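Side-chain contacts in aminotransferase, class I (Staphylococcus aureus, PDB 2O1B), which probably transfers amino groups between amino acids and 2-oxo acids with pyridoxal 5'-phosphate as cofactor, as an aspartate aminotransferase-like enzyme of class I: residues Leu160-Glu163 / Leu168-Trp171; Leu162-Tyr167 / Asn375-Ile380. All blocks are in the same frame, centred on the assembly; numbering follows the deposited sequence. Where two conformers were deposited one is given.

Interactions 1 and 2 draw on the same run of chain, 160-171, and share L162 and E163. Their centres lie 12 Å apart. Interaction 1 closes the base of the turn on itself through leucine, proline and tryptophan side chains and three waters. Interaction 2 is made by the far part of the turn, where P164 and Y167 meet Y377 on strand 377-381 of the four-stranded sheet. Neither contact touches the cofactor. The side chains of L162 and Y167 are about 12 Å and about 13 Å from a bound pyridoxal 5'-phosphate. R379 of 375-380 takes no part in interaction 2 but hydrogen-bonds N192 of the cofactor pocket.

Interaction 1 of 2, residues Leu160-Glu163 / Leu168-Trp171; sequences LNLE and LPDW
This contact joins the two arms of the strand-to-helix loop that follows strand 156-161, an outermost strand of the seven-stranded sheet within this chain. L160 touches P169 and W171; L162 touches P169 and the carbonyl carbon of L168. Four residues, 164-167, lie between the two segments. CA of L162 and CA of L168 are 5.9 Å apart, and water fills in for direct backbone bonds.

L160 makes two apolar contacts, one with each methyl. Its CG stands anti to the backbone N (chi1 176°), which carries the branch across to the returning chain. CD1 reaches CZ3 of W171 at 3.9 Å, at a slant to the ring. CD2 meets CB of P169 more loosely, at 4.3 Å. L162 uses one branch: its CD2 lies 3.8 Å from both N and CA of P169, and as close to C of L168. CG of P169 is farther from this CD2, at 4.5 Å. P169 also lays its CB over one face of the W171 indole, toward the rim. The proline thus packs against both leucines and the tryptophan.

Three waters link the backbones. Water 1 donates to O of N161 and accepts from N of D170, 2.7 Å away. Water 2 accepts from N of E163 and donates to O of L168. Water 3 donates to O of E163 and accepts from N of L168 at 3.1 Å, a longer link. Each water bridges one polar backbone atom of 160-163 and one of 168-171.

Apolar side chains pack the loop against strand 182-187, at L187, and helix 200-210, where W171 meets F210 edge to face. The arrangement is consistent with a strand-to-helix connection in the large alpha/beta domain of class I aminotransferases.

Interaction 2 of 2, residues Leu162-Tyr167 / Asn375-Ile380; sequences LEPPHY and NRYVRI
This is a small, partly buried van der Waals contact between the loop after strand 156-161 and strand 377-381 of the four-stranded antiparallel sheet. P164 and Y167 come from the loop and Y377 from the strand. The backbones stay well apart, with CA of P164 and CA of Y377 separated by 11.3 Å. The two tyrosine side chains span most of the gap.

CG of Y377 is anti to its carbonyl carbon (chi1 -69°), which puts the ring toward the loop. The two tyrosines approach from opposite directions. OH of Y167 lies 3.7 Å from CZ of Y377, at a slant to the ring. The two hydroxyl oxygens are also 3.7 Å apart, too far for a hydrogen bond. P164 brings its ring CG to 3.8 Å from OH of Y377. The Y167 ring is braced from within its own loop: N of P164 sits 3.5 Å above one face, toward the rim. N of Y167 donates a hydrogen bond to O of E163 (2.8 Å), which closes the turn.

W340 of strand 338-342 joins the two sides. Its ring stacks with that of Y377, and its NE1 donates to OH of Y167, the strongest polar partner of that hydroxyl. The loop thus has a polar link to the sheet through W340, and Y377 adds van der Waals contact.

Interaction 1 of 2, residues Leu160-Glu163 / Leu168-Trp171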
loop_
_atom_site.group_PDB
_atom_site.type_symbol
_atom_site.label_atom_id
_atom_site.label_comp_id
_atom_site.label_asym_id
_atom_site.label_seq_id
_atom_site.Cartn_x
_atom_site.Cartn_y
_atom_site.Cartn_z
ATOM N N LEU A 160 19.122 10.598 -16.168
ATOM C CA LEU A 160 20.051 11.601 -15.671
ATOM C C LEU A 160 21.417 10.915 -15.619
ATOM O O LEU A 160 21.686 10.108 -14.728
ATOM C CB LEU A 160 19.629 12.093 -14.272
ATOM C CG LEU A 160 20.540 13.089 -13.522
ATOM C CD1 LEU A 160 20.681 14.420 -14.273
ATOM C CD2 LEU A 160 20.060 13.321 -12.090
ATOM N N ASN A 161 22.267 11.247 -16.585
ATOM C CA ASN A 161 23.530 10.538 -16.743
ATOM C C ASN A 161 24.593 10.941 -15.715
ATOM O O ASN A 161 25.102 12.071 -15.691
ATOM C CB ASN A 161 24.030 10.613 -18.191
ATOM C CG ASN A 161 23.110 9.877 -19.163
ATOM O OD1 ASN A 161 22.648 8.764 -18.887
ATOM N ND2 ASN A 161 22.839 10.501 -20.303
ATOM N N LEU A 162 24.903 9.991 -14.837
ATOM C CA LEU A 162 25.881 10.206 -13.777
ATOM C C LEU A 162 27.150 9.418 -14.088
ATOM O O LEU A 162 27.089 8.266 -14.522
ATOM C CB LEU A 162 25.304 9.795 -12.420
ATOM C CG LEU A 162 23.901 10.316 -12.073
ATOM C CD1 LEU A 162 23.420 9.719 -10.760
ATOM C CD2 LEU A 162 23.871 11.828 -11.998
ATOM N N GLU A 163 28.296 10.046 -13.866
ATOM C CA GLU A 163 29.580 9.460 -14.242
ATOM C C GLU A 163 30.488 9.251 -13.041
ATOM O O GLU A 163 30.480 10.063 -12.109
ATOM C CB GLU A 163 30.273 10.333 -15.285
ATOM C CG GLU A 163 29.500 10.412 -16.582
ATOM C CD GLU A 163 30.214 11.174 -17.660
ATOM O OE1 GLU A 163 31.040 12.063 -17.342
ATOM O OE2 GLU A 163 29.934 10.890 -18.845
ATOM N N LEU A 168 27.739 12.663 -9.619
ATOM C CA LEU A 168 26.960 13.844 -9.271
ATOM C C LEU A 168 26.320 14.415 -10.547
ATOM O O LEU A 168 26.884 14.261 -11.635
ATOM C CB LEU A 168 27.864 14.881 -8.601
ATOM C CG LEU A 168 28.459 14.586 -7.219
ATOM C CD1 LEU A 168 29.232 15.817 -6.723
ATOM C CD2 LEU A 168 27.386 14.157 -6.198
ATOM N N PRO A 169 25.147 15.072 -10.426
ATOM C CA PRO A 169 24.509 15.568 -11.643
ATOM C C PRO A 169 25.333 16.664 -12.294
ATOM O O PRO A 169 26.011 17.430 -11.600
ATOM C CB PRO A 169 23.185 16.156 -11.137
ATOM C CG PRO A 169 22.992 15.583 -9.762
ATOM C CD PRO A 169 24.365 15.412 -9.229
ATOM N N ASP A 170 25.289 16.728 -13.620
ATOM C CA ASP A 170 25.873 17.848 -14.334
ATOM C C ASP A 170 24.777 18.474 -15.178
ATOM O O ASP A 170 24.506 18.040 -16.308
ATOM C CB ASP A 170 27.057 17.426 -15.209
ATOM C CG ASP A 170 27.779 18.626 -15.832
ATOM O OD1 ASP A 170 28.901 18.457 -16.341
ATOM O OD2 ASP A 170 27.238 19.749 -15.804
ATOM N N TRP A 171 24.152 19.498 -14.605
ATOM C CA TRP A 171 22.968 20.102 -15.178
ATOM C C TRP A 171 23.246 20.760 -16.527
ATOM O O TRP A 171 22.359 20.834 -17.381
ATOM C CB TRP A 171 22.343 21.089 -14.185
ATOM C CG TRP A 171 22.079 20.488 -12.826
ATOM C CD1 TRP A 171 22.688 20.832 -11.653
ATOM C CD2 TRP A 171 21.149 19.444 -12.503
ATOM N NE1 TRP A 171 22.193 20.071 -10.620
ATOM C CE2 TRP A 171 21.252 19.209 -11.113
ATOM C CE3 TRP A 171 20.241 18.685 -13.250
ATOM C CZ2 TRP A 171 20.471 18.251 -10.454
ATOM C CZ3 TRP A 171 19.476 17.730 -12.600
ATOM C CH2 TRP A 171 19.598 17.519 -11.211
HETATM O O HOH W 1 24.097 14.751 -14.980
HETATM O O HOH W 2 28.378 12.991 -13.218
HETATM O O HOH W 3 30.306 13.183 -11.257
#

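Interaction 2 of 2, residues Leu162-Tyr167 / Asn375-Ile380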
loop_
_atom_site.group_PDB
_atom_site.type_symbol
_atom_site.label_atom_id
_atom_site.label_comp_id
_atom_site.label_asym_id
_atom_site.label_seq_id
_atom_site.Cartn_x
_atom_site.Cartn_y
_atom_site.Cartn_z
ATOM N N LEU A 162 24.903 9.991 -14.837
ATOM C CA LEU A 162 25.881 10.206 -13.777
ATOM C C LEU A 162 27.150 9.418 -14.088
ATOM O O LEU A 162 27.089 8.266 -14.522
ATOM C CB LEU A 162 25.304 9.795 -12.420
ATOM C CG LEU A 162 23.901 10.316 -12.073
ATOM C CD1 LEU A 162 23.420 9.719 -10.760
ATOM C CD2 LEU A 162 23.871 11.828 -11.998
ATOM N N GLU A 163 28.296 10.046 -13.866
ATOM C CA GLU A 163 29.580 9.460 -14.242
ATOM C C GLU A 163 30.488 9.251 -13.041
ATOM O O GLU A 163 30.480 10.063 -12.109
ATOM C CB GLU A 163 30.273 10.333 -15.285
ATOM C CG GLU A 163 29.500 10.412 -16.582
ATOM C CD GLU A 163 30.214 11.174 -17.660
ATOM O OE1 GLU A 163 31.040 12.063 -17.342
ATOM O OE2 GLU A 163 29.934 10.890 -18.845
ATOM N N PRO A 164 31.292 8.170 -13.066
ATOM C CA PRO A 164 32.231 7.915 -11.974
ATOM C C PRO A 164 33.378 8.927 -12.018
ATOM O O PRO A 164 33.597 9.543 -13.065
ATOM C CB PRO A 164 32.745 6.499 -12.281
ATOM C CG PRO A 164 32.608 6.362 -13.744
ATOM C CD PRO A 164 31.383 7.137 -14.120
ATOM N N PRO A 165 34.123 9.087 -10.913
ATOM C CA PRO A 165 34.023 8.366 -9.658
ATOM C C PRO A 165 32.910 8.845 -8.723
ATOM O O PRO A 165 32.585 8.153 -7.754
ATOM C CB PRO A 165 35.384 8.627 -8.992
ATOM C CG PRO A 165 36.180 9.435 -9.946
ATOM C CD PRO A 165 35.219 10.068 -10.874
ATOM N N HIS A 166 32.334 10.011 -8.995
ATOM C CA HIS A 166 31.529 10.682 -7.974
ATOM C C HIS A 166 30.019 10.708 -8.243
ATOM O O HIS A 166 29.239 10.959 -7.321
ATOM C CB HIS A 166 32.099 12.077 -7.678
ATOM C CG HIS A 166 33.507 12.048 -7.158
ATOM N ND1 HIS A 166 33.827 11.540 -5.917
ATOM C CD2 HIS A 166 34.675 12.454 -7.708
ATOM C CE1 HIS A 166 35.130 11.638 -5.720
ATOM N NE2 HIS A 166 35.669 12.192 -6.792
ATOM N N TYR A 167 29.620 10.429 -9.483
ATOM C CA TYR A 167 28.205 10.282 -9.850
ATOM C C TYR A 167 27.301 11.429 -9.370
ATOM O O TYR A 167 26.237 11.202 -8.774
ATOM C CB TYR A 167 27.659 8.925 -9.364
ATOM C CG TYR A 167 28.253 7.742 -10.083
ATOM C CD1 TYR A 167 29.225 6.941 -9.474
ATOM C CD2 TYR A 167 27.851 7.425 -11.388
ATOM C CE1 TYR A 167 29.772 5.843 -10.140
ATOM C CE2 TYR A 167 28.386 6.336 -12.057
ATOM C CZ TYR A 167 29.346 5.547 -11.427
ATOM O OH TYR A 167 29.871 4.475 -12.110
ATOM N N ASN A 375 26.065 -1.064 -17.086
ATOM C CA ASN A 375 26.331 -2.222 -17.937
ATOM C C ASN A 375 27.628 -2.988 -17.616
ATOM O O ASN A 375 27.706 -4.206 -17.816
ATOM C CB ASN A 375 26.321 -1.821 -19.419
ATOM C CG ASN A 375 26.039 -2.987 -20.325
ATOM O OD1 ASN A 375 25.073 -3.722 -20.119
ATOM N ND2 ASN A 375 26.882 -3.175 -21.338
ATOM N N ARG A 376 28.634 -2.275 -17.117
ATOM C CA ARG A 376 29.930 -2.889 -16.831
ATOM C C ARG A 376 30.338 -2.785 -15.360
ATOM O O ARG A 376 31.516 -2.622 -15.028
ATOM C CB ARG A 376 31.009 -2.363 -17.776
ATOM C CG ARG A 376 30.622 -2.532 -19.249
ATOM C CD ARG A 376 31.718 -3.160 -20.083
ATOM N NE ARG A 376 31.230 -3.510 -21.422
ATOM C CZ ARG A 376 31.102 -4.747 -21.897
ATOM N NH1 ARG A 376 31.446 -5.804 -21.159
ATOM N NH2 ARG A 376 30.646 -4.932 -23.131
ATOM N N TYR A 377 29.337 -2.897 -14.489
ATOM C CA TYR A 377 29.550 -2.972 -13.050
ATOM C C TYR A 377 28.614 -3.985 -12.427
ATOM O O TYR A 377 27.596 -4.333 -13.003
ATOM C CB TYR A 377 29.237 -1.648 -12.373
ATOM C CG TYR A 377 30.175 -0.523 -12.674
ATOM C CD1 TYR A 377 31.222 -0.222 -11.810
ATOM C CD2 TYR A 377 30.013 0.248 -13.821
ATOM C CE1 TYR A 377 32.093 0.811 -12.084
ATOM C CE2 TYR A 377 30.876 1.291 -14.097
ATOM C CZ TYR A 377 31.914 1.562 -13.224
ATOM O OH TYR A 377 32.772 2.609 -13.490
ATOM N N VAL A 378 28.961 -4.416 -11.226
ATOM C CA VAL A 378 28.062 -5.194 -10.400
ATOM C C VAL A 378 27.997 -4.560 -9.014
ATOM O O VAL A 378 28.958 -3.920 -8.573
ATOM C CB VAL A 378 28.476 -6.687 -10.325
ATOM C CG1 VAL A 378 28.387 -7.336 -11.714
ATOM C CG2 VAL A 378 29.883 -6.843 -9.737
ATOM N N ARG A 379 26.852 -4.728 -8.352
ATOM C CA ARG A 379 26.643 -4.218 -7.004
ATOM C C ARG A 379 26.817 -5.341 -5.986
ATOM O O ARG A 379 26.259 -6.436 -6.135
ATOM C CB ARG A 379 25.240 -3.613 -6.894
ATOM C CG ARG A 379 25.018 -2.716 -5.679
ATOM C CD ARG A 379 23.521 -2.451 -5.482
ATOM N NE ARG A 379 22.816 -3.663 -5.059
ATOM C CZ ARG A 379 21.504 -3.748 -4.827
ATOM N NH1 ARG A 379 20.713 -2.683 -4.954
ATOM N NH2 ARG A 379 20.979 -4.906 -4.445
ATOM N N ILE A 380 27.591 -5.059 -4.953
ATOM C CA ILE A 380 27.979 -6.066 -3.975
ATOM C C ILE A 380 27.536 -5.596 -2.601
ATOM O O ILE A 380 27.974 -4.545 -2.126
ATOM C CB ILE A 380 29.503 -6.304 -4.014
ATOM C CG1 ILE A 380 29.876 -7.069 -5.298
ATOM C CG2 ILE A 380 29.981 -7.028 -2.757
ATOM C CD1 ILE A 380 31.363 -7.238 -5.519
#